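Local coordinates for protein ferredoxin-NADP reductase (Neisseria gonorrhoeae MIA_2011_03-10, PDB 5TR9) that binds FAD and probably passes electrons between NADP(H) and ferredoxin through the flavin, at residues F17-V25 and T34-S42; D149-P160 and H183-A194. One frame throughout, in Å; residues are numbered along the deposited sequence.

Contact 1. Residues F17-V25 and T34-S42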
loop_
_atom_site.group_PDB
_atom_site.type_symbol
_atom_site.label_atom_id
_atom_site.label_comp_id
_atom_site.label_asym_id
_atom_site.label_seq_id
_atom_site.Cartn_x
_atom_site.Cartn_y
_atom_site.Cartn_z
ATOM N N PHE A 17 2.645 -6.353 23.296
ATOM C CA PHE A 17 1.705 -6.855 22.307
ATOM C C PHE A 17 0.469 -7.392 23.018
ATOM O O PHE A 17 0.464 -7.584 24.235
ATOM C CB PHE A 17 2.337 -7.961 21.456
ATOM C CG PHE A 17 2.807 -9.152 22.259
ATOM C CD1 PHE A 17 1.943 -10.193 22.554
ATOM C CD2 PHE A 17 4.110 -9.222 22.719
ATOM C CE1 PHE A 17 2.373 -11.293 23.286
ATOM C CE2 PHE A 17 4.545 -10.313 23.449
ATOM C CZ PHE A 17 3.676 -11.352 23.729
ATOM N N THR A 18 -0.577 -7.655 22.238
ATOM C CA THR A 18 -1.755 -8.362 22.717
ATOM C C THR A 18 -1.979 -9.624 21.889
ATOM O O THR A 18 -1.514 -9.743 20.747
ATOM C CB THR A 18 -3.014 -7.490 22.656
ATOM O OG1 THR A 18 -3.277 -7.120 21.292
ATOM C CG2 THR A 18 -2.834 -6.240 23.497
ATOM N N GLU A 19 -2.682 -10.576 22.497
ATOM C CA GLU A 19 -3.096 -11.797 21.818
ATOM C C GLU A 19 -4.437 -11.533 21.142
ATOM O O GLU A 19 -5.431 -11.232 21.816
ATOM C CB GLU A 19 -3.204 -12.957 22.805
ATOM C CG GLU A 19 -1.882 -13.365 23.445
ATOM C CD GLU A 19 -2.010 -14.594 24.336
ATOM O OE1 GLU A 19 -3.144 -15.059 24.573
ATOM O OE2 GLU A 19 -0.970 -15.099 24.800
ATOM N N GLU A 20 -4.457 -11.624 19.821
ATOM C CA GLU A 20 -5.667 -11.455 19.036
ATOM C C GLU A 20 -6.034 -12.778 18.365
ATOM O O GLU A 20 -5.363 -13.800 18.539
ATOM C CB GLU A 20 -5.479 -10.330 18.016
ATOM C CG GLU A 20 -5.121 -8.983 18.660
ATOM C CD GLU A 20 -6.129 -8.535 19.709
ATOM O OE1 GLU A 20 -7.342 -8.785 19.529
ATOM O OE2 GLU A 20 -5.705 -7.934 20.725
ATOM N N LYS A 21 -7.125 -12.762 17.600
ATOM C CA LYS A 21 -7.619 -13.957 16.924
ATOM C C LYS A 21 -7.690 -13.718 15.423
ATOM O O LYS A 21 -8.095 -12.638 14.979
ATOM C CB LYS A 21 -9.019 -14.341 17.425
ATOM C CG LYS A 21 -9.099 -14.716 18.898
ATOM C CD LYS A 21 -8.747 -16.163 19.104
ATOM C CE LYS A 21 -9.189 -16.645 20.485
ATOM N NZ LYS A 21 -8.534 -15.868 21.575
ATOM N N ILE A 22 -7.313 -14.736 14.644
ATOM C CA ILE A 22 -7.613 -14.728 13.213
ATOM C C ILE A 22 -9.120 -14.841 13.039
ATOM O O ILE A 22 -9.749 -15.755 13.579
ATOM C CB ILE A 22 -6.902 -15.885 12.491
ATOM C CG1 ILE A 22 -5.379 -15.809 12.645
ATOM C CG2 ILE A 22 -7.330 -15.942 11.012
ATOM C CD1 ILE A 22 -4.764 -14.576 12.041
ATOM N N LEU A 23 -9.708 -13.914 12.284
ATOM C CA LEU A 23 -11.142 -13.977 12.032
ATOM C C LEU A 23 -11.464 -14.722 10.743
ATOM O O LEU A 23 -12.415 -15.512 10.708
ATOM C CB LEU A 23 -11.735 -12.565 11.997
ATOM C CG LEU A 23 -11.480 -11.749 13.273
ATOM C CD1 LEU A 23 -12.077 -10.362 13.138
ATOM C CD2 LEU A 23 -12.042 -12.440 14.492
ATOM N N TRP A 24 -10.683 -14.508 9.687
ATOM C CA TRP A 24 -10.916 -15.209 8.433
ATOM C C TRP A 24 -9.722 -14.973 7.526
ATOM O O TRP A 24 -8.994 -13.990 7.682
ATOM C CB TRP A 24 -12.216 -14.750 7.745
ATOM C CG TRP A 24 -12.406 -13.242 7.608
ATOM C CD1 TRP A 24 -13.184 -12.433 8.398
ATOM C CD2 TRP A 24 -11.854 -12.392 6.591
ATOM N NE1 TRP A 24 -13.118 -11.132 7.954
ATOM C CE2 TRP A 24 -12.319 -11.080 6.839
ATOM C CE3 TRP A 24 -11.009 -12.614 5.498
ATOM C CZ2 TRP A 24 -11.956 -9.992 6.037
ATOM C CZ3 TRP A 24 -10.656 -11.537 4.697
ATOM C CH2 TRP A 24 -11.120 -10.239 4.975
ATOM N N VAL A 25 -9.543 -15.884 6.569
ATOM C CA VAL A 25 -8.500 -15.796 5.554
ATOM C C VAL A 25 -9.161 -16.000 4.202
ATOM O O VAL A 25 -9.898 -16.976 4.011
ATOM C CB VAL A 25 -7.389 -16.848 5.757
ATOM C CG1 VAL A 25 -6.284 -16.650 4.697
ATOM C CG2 VAL A 25 -6.812 -16.777 7.177
ATOM N N THR A 34 -5.945 -11.979 1.684
ATOM C CA THR A 34 -6.260 -10.987 2.700
ATOM C C THR A 34 -6.787 -11.731 3.916
ATOM O O THR A 34 -7.296 -12.854 3.805
ATOM C CB THR A 34 -7.272 -9.929 2.220
ATOM O OG1 THR A 34 -8.460 -10.549 1.703
ATOM C CG2 THR A 34 -6.643 -9.057 1.132
ATOM N N PHE A 35 -6.603 -11.132 5.087
ATOM C CA PHE A 35 -7.119 -11.745 6.301
ATOM C C PHE A 35 -7.425 -10.655 7.310
ATOM O O PHE A 35 -6.872 -9.554 7.244
ATOM C CB PHE A 35 -6.148 -12.793 6.893
ATOM C CG PHE A 35 -4.798 -12.244 7.313
ATOM C CD1 PHE A 35 -3.757 -12.130 6.394
ATOM C CD2 PHE A 35 -4.549 -11.914 8.646
ATOM C CE1 PHE A 35 -2.502 -11.658 6.780
ATOM C CE2 PHE A 35 -3.291 -11.442 9.046
ATOM C CZ PHE A 35 -2.262 -11.312 8.109
ATOM N N ALA A 36 -8.348 -10.958 8.217
ATOM C CA ALA A 36 -8.750 -10.026 9.257
ATOM C C ALA A 36 -8.449 -10.630 10.616
ATOM O O ALA A 36 -8.547 -11.852 10.807
ATOM C CB ALA A 36 -10.240 -9.700 9.167
ATOM N N ILE A 37 -8.103 -9.760 11.564
ATOM C CA ILE A 37 -7.871 -10.160 12.944
ATOM C C ILE A 37 -8.687 -9.251 13.853
ATOM O O ILE A 37 -9.111 -8.157 13.464
ATOM C CB ILE A 37 -6.375 -10.110 13.326
ATOM C CG1 ILE A 37 -5.888 -8.658 13.427
ATOM C CG2 ILE A 37 -5.511 -10.864 12.303
ATOM C CD1 ILE A 37 -4.440 -8.548 13.899
ATOM N N SER A 38 -8.926 -9.725 15.074
ATOM C CA SER A 38 -9.620 -8.894 16.050
ATOM C C SER A 38 -8.778 -7.671 16.395
ATOM O O SER A 38 -7.538 -7.704 16.361
ATOM C CB SER A 38 -9.957 -9.695 17.314
ATOM O OG SER A 38 -8.814 -10.328 17.872
ATOM N N ARG A 39 -9.472 -6.576 16.695
ATOM C CA ARG A 39 -8.852 -5.276 16.931
ATOM C C ARG A 39 -9.160 -4.840 18.351
ATOM O O ARG A 39 -10.341 -4.621 18.684
ATOM C CB ARG A 39 -9.363 -4.228 15.939
ATOM C CG ARG A 39 -8.726 -2.872 16.168
ATOM C CD ARG A 39 -9.267 -1.831 15.217
ATOM N NE ARG A 39 -8.590 -0.558 15.435
ATOM C CZ ARG A 39 -8.768 0.499 14.662
ATOM N NH1 ARG A 39 -9.618 0.416 13.652
ATOM N NH2 ARG A 39 -8.114 1.632 14.908
ATOM N N PRO A 40 -8.167 -4.701 19.222
ATOM C CA PRO A 40 -8.460 -4.211 20.567
ATOM C C PRO A 40 -8.918 -2.766 20.523
ATOM O O PRO A 40 -8.564 -1.996 19.623
ATOM C CB PRO A 40 -7.130 -4.367 21.317
ATOM C CG PRO A 40 -6.098 -4.495 20.301
ATOM C CD PRO A 40 -6.739 -5.012 19.037
ATOM N N GLU A 41 -9.750 -2.426 21.509
ATOM C CA GLU A 41 -10.298 -1.086 21.642
ATOM C C GLU A 41 -9.205 -0.030 21.662
ATOM O O GLU A 41 -9.400 1.077 21.152
ATOM C CB GLU A 41 -11.127 -1.032 22.927
ATOM C CG GLU A 41 -12.162 0.055 23.008
ATOM C CD GLU A 41 -12.978 -0.040 24.291
ATOM O OE1 GLU A 41 -12.507 0.446 25.344
ATOM O OE2 GLU A 41 -14.083 -0.620 24.248
ATOM N N SER A 42 -8.045 -0.359 22.224
ATOM C CA SER A 42 -6.962 0.596 22.403
ATOM C C SER A 42 -6.061 0.744 21.183
ATOM O O SER A 42 -5.159 1.587 21.211
ATOM C CB SER A 42 -6.103 0.193 23.602
ATOM O OG SER A 42 -5.467 -1.050 23.359
#

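Contact 2. Residues D149-P160 and H183-A194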
loop_
_atom_site.group_PDB
_atom_site.type_symbol
_atom_site.label_atom_id
_atom_site.label_comp_id
_atom_site.label_asym_id
_atom_site.label_seq_id
_atom_site.Cartn_x
_atom_site.Cartn_y
_atom_site.Cartn_z
ATOM N N ASP A 149 -7.051 17.611 -4.786
ATOM C CA ASP A 149 -7.846 17.917 -5.974
ATOM C C ASP A 149 -8.130 16.666 -6.800
ATOM O O ASP A 149 -9.224 16.520 -7.365
ATOM C CB ASP A 149 -7.139 18.972 -6.816
ATOM C CG ASP A 149 -7.454 20.393 -6.356
ATOM O OD1 ASP A 149 -8.049 20.575 -5.260
ATOM O OD2 ASP A 149 -7.106 21.333 -7.103
ATOM N N THR A 150 -7.147 15.782 -6.923
ATOM C CA THR A 150 -7.344 14.452 -7.483
ATOM C C THR A 150 -6.560 13.465 -6.633
ATOM O O THR A 150 -5.578 13.826 -5.982
ATOM C CB THR A 150 -6.888 14.339 -8.957
ATOM O OG1 THR A 150 -5.469 14.533 -9.041
ATOM C CG2 THR A 150 -7.582 15.366 -9.842
ATOM N N VAL A 151 -7.018 12.216 -6.624
ATOM C CA VAL A 151 -6.363 11.126 -5.919
ATOM C C VAL A 151 -6.145 10.025 -6.943
ATOM O O VAL A 151 -7.094 9.608 -7.611
ATOM C CB VAL A 151 -7.203 10.635 -4.726
ATOM C CG1 VAL A 151 -6.528 9.467 -4.064
ATOM C CG2 VAL A 151 -7.396 11.770 -3.718
ATOM N N ASN A 152 -4.897 9.596 -7.107
ATOM C CA ASN A 152 -4.499 8.753 -8.225
ATOM C C ASN A 152 -3.681 7.595 -7.694
ATOM O O ASN A 152 -2.758 7.800 -6.905
ATOM C CB ASN A 152 -3.671 9.552 -9.240
ATOM C CG ASN A 152 -4.358 10.843 -9.663
ATOM O OD1 ASN A 152 -5.171 10.848 -10.586
ATOM N ND2 ASN A 152 -4.055 11.946 -8.970
ATOM N N LEU A 153 -4.012 6.381 -8.118
ATOM C CA LEU A 153 -3.326 5.193 -7.631
ATOM C C LEU A 153 -2.861 4.381 -8.828
ATOM O O LEU A 153 -3.674 4.008 -9.681
ATOM C CB LEU A 153 -4.250 4.372 -6.724
ATOM C CG LEU A 153 -3.676 3.069 -6.168
ATOM C CD1 LEU A 153 -2.416 3.305 -5.369
ATOM C CD2 LEU A 153 -4.747 2.359 -5.321
ATOM N N ILE A 154 -1.557 4.125 -8.894
ATOM C CA ILE A 154 -0.942 3.328 -9.952
ATOM C C ILE A 154 -0.420 2.061 -9.288
ATOM O O ILE A 154 0.476 2.133 -8.432
ATOM C CB ILE A 154 0.196 4.090 -10.656
ATOM C CG1 ILE A 154 -0.289 5.347 -11.398
ATOM C CG2 ILE A 154 0.885 3.174 -11.678
ATOM C CD1 ILE A 154 -0.726 6.511 -10.549
ATOM N N HIS A 155 -0.979 0.896 -9.655
ATOM C CA HIS A 155 -0.572 -0.383 -9.057
ATOM C C HIS A 155 0.126 -1.243 -10.105
ATOM O O HIS A 155 -0.517 -1.726 -11.046
ATOM C CB HIS A 155 -1.767 -1.134 -8.465
ATOM C CG HIS A 155 -1.376 -2.350 -7.672
ATOM N ND1 HIS A 155 -2.213 -3.437 -7.518
ATOM C CD2 HIS A 155 -0.242 -2.644 -6.989
ATOM C CE1 HIS A 155 -1.615 -4.342 -6.759
ATOM N NE2 HIS A 155 -0.416 -3.887 -6.429
ATOM N N SER A 156 1.425 -1.451 -9.916
ATOM C CA SER A 156 2.244 -2.293 -10.789
ATOM C C SER A 156 2.365 -3.700 -10.212
ATOM O O SER A 156 2.706 -3.868 -9.037
ATOM C CB SER A 156 3.633 -1.672 -10.960
ATOM O OG SER A 156 4.552 -2.565 -11.579
ATOM N N VAL A 157 2.115 -4.706 -11.053
ATOM C CA VAL A 157 2.345 -6.110 -10.731
ATOM C C VAL A 157 2.914 -6.763 -11.984
ATOM O O VAL A 157 2.958 -6.155 -13.053
ATOM C CB VAL A 157 1.057 -6.833 -10.295
ATOM C CG1 VAL A 157 0.466 -6.179 -9.033
ATOM C CG2 VAL A 157 0.045 -6.817 -11.436
ATOM N N SER A 158 3.315 -8.030 -11.864
ATOM C CA SER A 158 3.852 -8.710 -13.045
ATOM C C SER A 158 2.759 -9.186 -13.999
ATOM O O SER A 158 2.873 -9.016 -15.222
ATOM C CB SER A 158 4.708 -9.900 -12.622
ATOM O OG SER A 158 5.878 -9.482 -11.927
ATOM N N PHE A 159 1.709 -9.812 -13.468
ATOM C CA PHE A 159 0.665 -10.445 -14.268
ATOM C C PHE A 159 -0.706 -10.003 -13.779
ATOM O O PHE A 159 -0.869 -9.710 -12.589
ATOM C CB PHE A 159 0.778 -11.977 -14.188
ATOM C CG PHE A 159 2.042 -12.511 -14.806
ATOM C CD1 PHE A 159 2.102 -12.767 -16.166
ATOM C CD2 PHE A 159 3.185 -12.687 -14.034
ATOM C CE1 PHE A 159 3.279 -13.233 -16.752
ATOM C CE2 PHE A 159 4.362 -13.149 -14.605
ATOM C CZ PHE A 159 4.409 -13.419 -15.962
ATOM N N PRO A 160 -1.704 -9.941 -14.671
ATOM C CA PRO A 160 -3.008 -9.360 -14.284
ATOM C C PRO A 160 -3.721 -10.114 -13.175
ATOM O O PRO A 160 -4.550 -9.504 -12.479
ATOM C CB PRO A 160 -3.816 -9.380 -15.592
ATOM C CG PRO A 160 -3.118 -10.364 -16.483
ATOM C CD PRO A 160 -1.661 -10.315 -16.097
ATOM N N HIS A 183 -13.745 16.025 -7.177
ATOM C CA HIS A 183 -12.398 15.512 -6.940
ATOM C C HIS A 183 -12.283 14.049 -7.363
ATOM O O HIS A 183 -12.670 13.133 -6.636
ATOM C CB HIS A 183 -12.009 15.670 -5.472
ATOM C CG HIS A 183 -11.801 17.093 -5.051
ATOM N ND1 HIS A 183 -11.218 17.437 -3.848
ATOM C CD2 HIS A 183 -12.104 18.259 -5.668
ATOM C CE1 HIS A 183 -11.167 18.753 -3.746
ATOM N NE2 HIS A 183 -11.701 19.276 -4.837
ATOM N N SER A 184 -11.727 13.846 -8.547
ATOM C CA SER A 184 -11.759 12.541 -9.177
ATOM C C SER A 184 -10.760 11.589 -8.524
ATOM O O SER A 184 -9.700 11.989 -8.033
ATOM C CB SER A 184 -11.466 12.673 -10.672
ATOM O OG SER A 184 -11.758 11.472 -11.364
ATOM N N PHE A 185 -11.124 10.313 -8.509
ATOM C CA PHE A 185 -10.207 9.233 -8.195
ATOM C C PHE A 185 -9.880 8.511 -9.493
ATOM O O PHE A 185 -10.783 8.239 -10.290
ATOM C CB PHE A 185 -10.805 8.249 -7.187
ATOM C CG PHE A 185 -10.007 6.987 -7.054
ATOM C CD1 PHE A 185 -8.785 6.995 -6.403
ATOM C CD2 PHE A 185 -10.454 5.797 -7.615
ATOM C CE1 PHE A 185 -8.023 5.837 -6.301
ATOM C CE2 PHE A 185 -9.702 4.634 -7.504
ATOM C CZ PHE A 185 -8.483 4.655 -6.844
ATOM N N ARG A 186 -8.596 8.248 -9.725
ATOM C CA ARG A 186 -8.130 7.533 -10.905
ATOM C C ARG A 186 -7.346 6.308 -10.471
ATOM O O ARG A 186 -6.493 6.394 -9.580
ATOM C CB ARG A 186 -7.235 8.408 -11.794
ATOM C CG ARG A 186 -7.929 9.566 -12.503
ATOM C CD ARG A 186 -8.290 10.706 -11.557
ATOM N NE ARG A 186 -8.607 11.924 -12.302
ATOM C CZ ARG A 186 -7.713 12.857 -12.611
ATOM N NH1 ARG A 186 -6.444 12.717 -12.226
ATOM N NH2 ARG A 186 -8.086 13.927 -13.306
ATOM N N PHE A 187 -7.613 5.174 -11.113
ATOM C CA PHE A 187 -6.848 3.955 -10.892
ATOM C C PHE A 187 -6.223 3.506 -12.203
ATOM O O PHE A 187 -6.919 3.383 -13.217
ATOM C CB PHE A 187 -7.741 2.843 -10.321
ATOM C CG PHE A 187 -7.045 1.515 -10.197
ATOM C CD1 PHE A 187 -5.957 1.363 -9.348
ATOM C CD2 PHE A 187 -7.473 0.425 -10.939
ATOM C CE1 PHE A 187 -5.306 0.131 -9.224
ATOM C CE2 PHE A 187 -6.830 -0.806 -10.816
ATOM C CZ PHE A 187 -5.750 -0.947 -9.965
ATOM N N VAL A 188 -4.919 3.257 -12.176
ATOM C CA VAL A 188 -4.181 2.812 -13.356
ATOM C C VAL A 188 -3.478 1.502 -13.025
ATOM O O VAL A 188 -2.483 1.504 -12.286
ATOM C CB VAL A 188 -3.165 3.871 -13.807
ATOM C CG1 VAL A 188 -2.390 3.373 -15.022
ATOM C CG2 VAL A 188 -3.880 5.188 -14.126
ATOM N N PRO A 189 -3.952 0.365 -13.529
ATOM C CA PRO A 189 -3.210 -0.882 -13.332
ATOM C C PRO A 189 -2.070 -0.980 -14.332
ATOM O O PRO A 189 -2.196 -0.564 -15.486
ATOM C CB PRO A 189 -4.268 -1.966 -13.580
ATOM C CG PRO A 189 -5.229 -1.339 -14.542
ATOM C CD PRO A 189 -5.225 0.159 -14.249
ATOM N N VAL A 190 -0.952 -1.537 -13.877
ATOM C CA VAL A 190 0.237 -1.738 -14.701
ATOM C C VAL A 190 0.640 -3.201 -14.576
ATOM O O VAL A 190 0.790 -3.702 -13.462
ATOM C CB VAL A 190 1.395 -0.829 -14.251
ATOM C CG1 VAL A 190 2.670 -1.176 -14.989
ATOM C CG2 VAL A 190 1.052 0.636 -14.466
ATOM N N THR A 191 0.798 -3.899 -15.703
ATOM C CA THR A 191 1.321 -5.264 -15.649
ATOM C C THR A 191 2.646 -5.297 -16.401
ATOM O O THR A 191 2.676 -5.092 -17.619
ATOM C CB THR A 191 0.316 -6.276 -16.208
ATOM O OG1 THR A 191 -0.094 -5.910 -17.529
ATOM C CG2 THR A 191 -0.922 -6.333 -15.307
ATOM N N THR A 192 3.737 -5.552 -15.673
ATOM C CA THR A 192 5.060 -5.393 -16.272
ATOM C C THR A 192 5.478 -6.562 -17.157
ATOM O O THR A 192 6.357 -6.387 -18.013
ATOM C CB THR A 192 6.112 -5.190 -15.188
ATOM O OG1 THR A 192 6.215 -6.380 -14.391
ATOM C CG2 THR A 192 5.731 -4.008 -14.306
ATOM N N ARG A 193 4.897 -7.749 -16.974
ATOM C CA ARG A 193 5.346 -8.933 -17.702
ATOM C C ARG A 193 4.248 -9.552 -18.550
ATOM O O ARG A 193 4.432 -10.658 -19.078
ATOM C CB ARG A 193 5.908 -9.972 -16.729
ATOM C CG ARG A 193 7.007 -9.402 -15.830
ATOM C CD ARG A 193 7.781 -10.489 -15.113
ATOM N NE ARG A 193 8.571 -11.347 -16.006
ATOM C CZ ARG A 193 9.805 -11.074 -16.428
ATOM N NH1 ARG A 193 10.452 -11.940 -17.200
ATOM N NH2 ARG A 193 10.399 -9.937 -16.080
ATOM N N ALA A 194 3.129 -8.858 -18.725
ATOM C CA ALA A 194 2.005 -9.395 -19.468
ATOM C C ALA A 194 1.246 -8.238 -20.088
ATOM O O ALA A 194 1.316 -7.105 -19.615
ATOM C CB ALA A 194 1.082 -10.229 -18.571
HETATM O O HOH W 1 6.633 -6.794 -11.816
#

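Contact 1. Residues F17-V25 and T34-S42
Ser38 and Glu20 meet through a short hydrogen bond, Ser38 OG giving its proton to Glu20 OE1 at 2.7 Å. The serine also accepts the backbone N-H of Lys21, 3.0 Å from Lys21 N to Ser38 OG, while Ser38 N returns a bond to Lys21 O. The Glu20 chain is bent at chi2 (-55°), which turns its carboxylate across toward Pro40 and within reach of Thr18; the other oxygen, OE2, takes the hydroxyl of Thr18 at 2.6 Å from OG1. Both carboxylate oxygens use their anti lone pairs, so two hydroxyls fix the rotation of the group. Pro40 packs against it, its CG 3.5 Å from Glu20 OE2. The two strands form an antiparallel hairpin of the FAD-binding FR-type domain, interrupted by a classic beta bulge that sets two residues, Leu23 and Trp24, opposite the single Ala36, whose O accepts Leu23 N and whose N donates to Trp24 O. At the bulge Trp24 holds CG between its backbone N and carbonyl carbon (chi1 49°), and the indole swings over the neighbouring strand. The methyl of Ala36 then sits over one indole face as a CH-pi contact, CB 3.7 Å from the centroid of the five-membered ring, while Thr34 OG1, itself bonded to His28, lies at the indole edge. On the other side of the sheet Ile22 CD1 reaches Ile37 CG2 at 3.8 Å, and Val25 CG2 lies beside Phe35 CB. The Phe35 ring extends beyond the hairpin to meet Phe93.

Contact 2. Residues D149-P160 and H183-A194
Arg186 NH1 donates to Asn152 OD1 at 2.8 Å, in the guanidinium plane and on a lone pair of the amide oxygen, although the two flat groups are turned 53° apart. A bend at chi2 (73°) brings the arginine chain alongside Asn152, and Thr150 CG2 lies over one guanidinium face. Asn152 ND2 in turn holds Thr150 OG1, which also bonds Asp122, and NH1 has a second partner in Thr220. Strands 150-157 and 185-191, which carry Asn152 and Arg186, are parallel neighbours in the Rossmann-like sheet of the NAD-binding domain, linked by a crossover that includes helix 166-173. Backbone bonds run in regular parallel register from Val151 N to Ser184 O through to Thr192 N and Val157 O. Towards helix 213-218, Ile154 packs on Val188 and, through CG2, on Val190 CG2 at 3.8 Å. On the other face Phe185 CE1 touches Leu153 CB, and the edge of the Phe187 ring meets His155 CB; helix 166-173 lies over both phenylalanines. Past the strand ends, Arg193 CB rests over one face of Phe159, and Ala194 CB reaches Phe159 CD1 and Pro160 CD. One water bridges the hydroxyls there, 2.8 Å from Ser158 OG and 2.6 Å from Thr192 OG1.

In the fold
Contact 1 lies in the antiparallel FAD-binding sheet and contact 2 in the parallel sheet of the NAD-binding domain, so the two represent the two halves of the reductase. They follow one another along the chain on opposite sides of its centre, their own centres 29 Å apart and their nearest atoms about 10 Å apart without touching. Two side chains place them against the bound FAD, though neither touches it: that of Phe35 in contact 1 stays about 7 Å from it, that of Ser158 in contact 2 about 10 Å. Ser158 follows strand 150-157 at the C-terminal ends of the parallel strands, where nucleotides usually bind in Rossmann-like folds.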